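Local coordinates for In2-1 family protein, glutathione transferase lambda3 (Populus trichocarpa, PDB 4PQI) that binds glutathione and probably works as a monomeric thiol transferase of the Lambda glutathione transferase class in poplar, at residues 167-170 and 174-177. Sequence-based numbering, arbitrary orientation.
Sequences GPFF and EFSL. With CA (calcium ion), chain C.
F169 and F175 meet as an offset edge-to-face pair, the edge of F175 turned to the face of F169 with the ring planes at 62°, an example of a loop closed by aromatic packing. The tight part lies over one face of F169. There CB of F175 stands 4.1 Å from the ring centroid, almost on the ring normal, as a CH-pi contact, while CD2 of F169 comes within 3.3 Å of the backbone N of F175. P168 CG sits over the rim of the opposite face. With CG of F175 anti to its own nitrogen (chi1 -175°), CD1 swings back to 3.9 Å from CE1 of F169. Replacing F169 by an alanine is likely to take away the face that the F175 edge and CB lie against and open a gap beside V215.

Away from the rings the loop is looser. G167 O binds a calcium ion at 2.5 Å, joined by F164 O and four waters, one of them also close to F169 O. Separately, E174, partly exposed, has its CB pointing away from 167-170 and a weak, long ion pair from OE1 to K120 NZ. S176 OG accepts from V178 N while D179 OD2 receives S176 N: a capping box with a hydrophobic staple, F175 against I180, starting helix 177-197 in the all-helical C-terminal domain of the GST fold.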
ATOM      1  N   GLY A 167     -13.215  -1.245  17.218  1.00 43.37           N
ATOM      2  CA  GLY A 167     -11.837  -0.821  17.027  1.00 40.86           C
ATOM      3  C   GLY A 167     -11.681   0.197  15.916  1.00 47.50           C
ATOM      4  O   GLY A 167     -12.632   0.463  15.181  1.00 47.69           O
ATOM      5  N   PRO A 168     -10.471   0.760  15.774  1.00 47.70           N
ATOM      6  CA  PRO A 168     -10.210   1.914  14.908  1.00 47.28           C
ATOM      7  C   PRO A 168      -9.939   1.594  13.437  1.00 43.25           C
ATOM      8  O   PRO A 168      -9.784   2.527  12.644  1.00 42.24           O
ATOM      9  CB  PRO A 168      -8.953   2.511  15.540  1.00 49.20           C
ATOM     10  CG  PRO A 168      -8.215   1.326  16.006  1.00 50.13           C
ATOM     11  CD  PRO A 168      -9.259   0.359  16.509  1.00 49.85           C
ATOM     12  N   PHE A 169      -9.872   0.318  13.069  1.00 42.08           N
ATOM     13  CA  PHE A 169      -9.532  -0.052  11.699  1.00 42.72           C
ATOM     14  C   PHE A 169     -10.801  -0.198  10.863  1.00 42.46           C
ATOM     15  O   PHE A 169     -11.904  -0.231  11.413  1.00 42.18           O
ATOM     16  CB  PHE A 169      -8.688  -1.337  11.672  1.00 39.82           C
ATOM     17  CG  PHE A 169      -7.443  -1.261  12.518  1.00 42.42           C
ATOM     18  CD1 PHE A 169      -6.373  -0.468  12.134  1.00 41.17           C
ATOM     19  CD2 PHE A 169      -7.348  -1.978  13.698  1.00 43.54           C
ATOM     20  CE1 PHE A 169      -5.232  -0.387  12.919  1.00 45.05           C
ATOM     21  CE2 PHE A 169      -6.209  -1.912  14.491  1.00 46.90           C
ATOM     22  CZ  PHE A 169      -5.145  -1.117  14.100  1.00 47.54           C
ATOM     23  N   PHE A 170     -10.664  -0.274   9.540  1.00 39.14           N
ATOM     24  CA  PHE A 170     -11.859  -0.391   8.703  1.00 35.40           C
ATOM     25  C   PHE A 170     -12.770  -1.553   9.094  1.00 39.08           C
ATOM     26  O   PHE A 170     -13.996  -1.425   9.047  1.00 39.57           O
ATOM     27  CB  PHE A 170     -11.517  -0.447   7.215  1.00 34.62           C
ATOM     28  CG  PHE A 170     -11.105   0.883   6.640  1.00 36.68           C
ATOM     29  CD1 PHE A 170     -12.037   1.899   6.465  1.00 34.69           C
ATOM     30  CD2 PHE A 170      -9.792   1.111   6.251  1.00 38.77           C
ATOM     31  CE1 PHE A 170     -11.668   3.117   5.934  1.00 37.90           C
ATOM     32  CE2 PHE A 170      -9.412   2.339   5.715  1.00 39.49           C
ATOM     33  CZ  PHE A 170     -10.346   3.345   5.563  1.00 39.57           C
ATOM     34  N   GLU A 174      -9.352  -5.539  14.407  1.00 48.73           N
ATOM     35  CA  GLU A 174      -8.089  -6.030  13.865  1.00 51.78           C
ATOM     36  C   GLU A 174      -7.616  -5.270  12.624  1.00 47.16           C
ATOM     37  O   GLU A 174      -8.395  -4.982  11.723  1.00 47.56           O
ATOM     38  CB  GLU A 174      -8.180  -7.533  13.544  1.00 57.68           C
ATOM     39  CG  GLU A 174      -9.089  -8.355  14.457  1.00 65.23           C
ATOM     40  CD  GLU A 174     -10.579  -8.318  14.051  1.00 72.48           C
ATOM     41  OE1 GLU A 174     -11.032  -7.347  13.385  1.00 70.67           O
ATOM     42  OE2 GLU A 174     -11.304  -9.272  14.413  1.00 75.22           O
ATOM     43  N   PHE A 175      -6.324  -4.959  12.590  1.00 46.95           N
ATOM     44  CA  PHE A 175      -5.642  -4.481  11.387  1.00 47.32           C
ATOM     45  C   PHE A 175      -5.844  -5.514  10.262  1.00 45.85           C
ATOM     46  O   PHE A 175      -5.745  -6.731  10.498  1.00 44.36           O
ATOM     47  CB  PHE A 175      -4.153  -4.314  11.725  1.00 47.07           C
ATOM     48  CG  PHE A 175      -3.311  -3.718  10.625  1.00 46.04           C
ATOM     49  CD1 PHE A 175      -3.596  -2.466  10.101  1.00 45.92           C
ATOM     50  CD2 PHE A 175      -2.181  -4.391  10.168  1.00 45.73           C
ATOM     51  CE1 PHE A 175      -2.792  -1.911   9.116  1.00 42.41           C
ATOM     52  CE2 PHE A 175      -1.380  -3.847   9.184  1.00 44.86           C
ATOM     53  CZ  PHE A 175      -1.688  -2.603   8.655  1.00 43.22           C
ATOM     54  N   SER A 176      -6.135  -5.042   9.052  1.00 44.50           N
ATOM     55  CA  SER A 176      -6.432  -5.951   7.946  1.00 29.87           C
ATOM     56  C   SER A 176      -5.901  -5.478   6.581  1.00 32.09           C
ATOM     57  O   SER A 176      -5.330  -4.386   6.456  1.00 38.52           O
ATOM     58  CB  SER A 176      -7.953  -6.165   7.825  1.00 36.00           C
ATOM     59  OG  SER A 176      -8.558  -5.040   7.189  1.00 35.20           O
ATOM     60  N   LEU A 177      -6.124  -6.305   5.559  1.00 45.25           N
ATOM     61  CA  LEU A 177      -5.783  -5.964   4.179  1.00 39.75           C
ATOM     62  C   LEU A 177      -6.408  -4.640   3.703  1.00 38.40           C
ATOM     63  O   LEU A 177      -5.828  -3.943   2.852  1.00 35.84           O
ATOM     64  CB  LEU A 177      -6.171  -7.106   3.230  1.00 36.11           C
ATOM     65  CG  LEU A 177      -5.427  -8.440   3.409  1.00 38.09           C
ATOM     66  CD1 LEU A 177      -5.832  -9.471   2.338  1.00 37.03           C
ATOM     67  CD2 LEU A 177      -3.911  -8.224   3.414  1.00 38.42           C
TER
HETATM   68 CA    CA C 302     -14.616   1.896  14.540  1.00 54.04          CA
HETATM   69  O   HOH W   1     -13.640   1.227  12.355  1.00 43.39           O
HETATM   70  O   HOH W   2     -13.365   3.793  14.161  1.00 53.53           O
HETATM   71  O   HOH W   3     -14.466   2.144  17.070  1.00 39.92           O
HETATM   72  O   HOH W   4     -16.634   3.149  14.782  1.00 39.39           O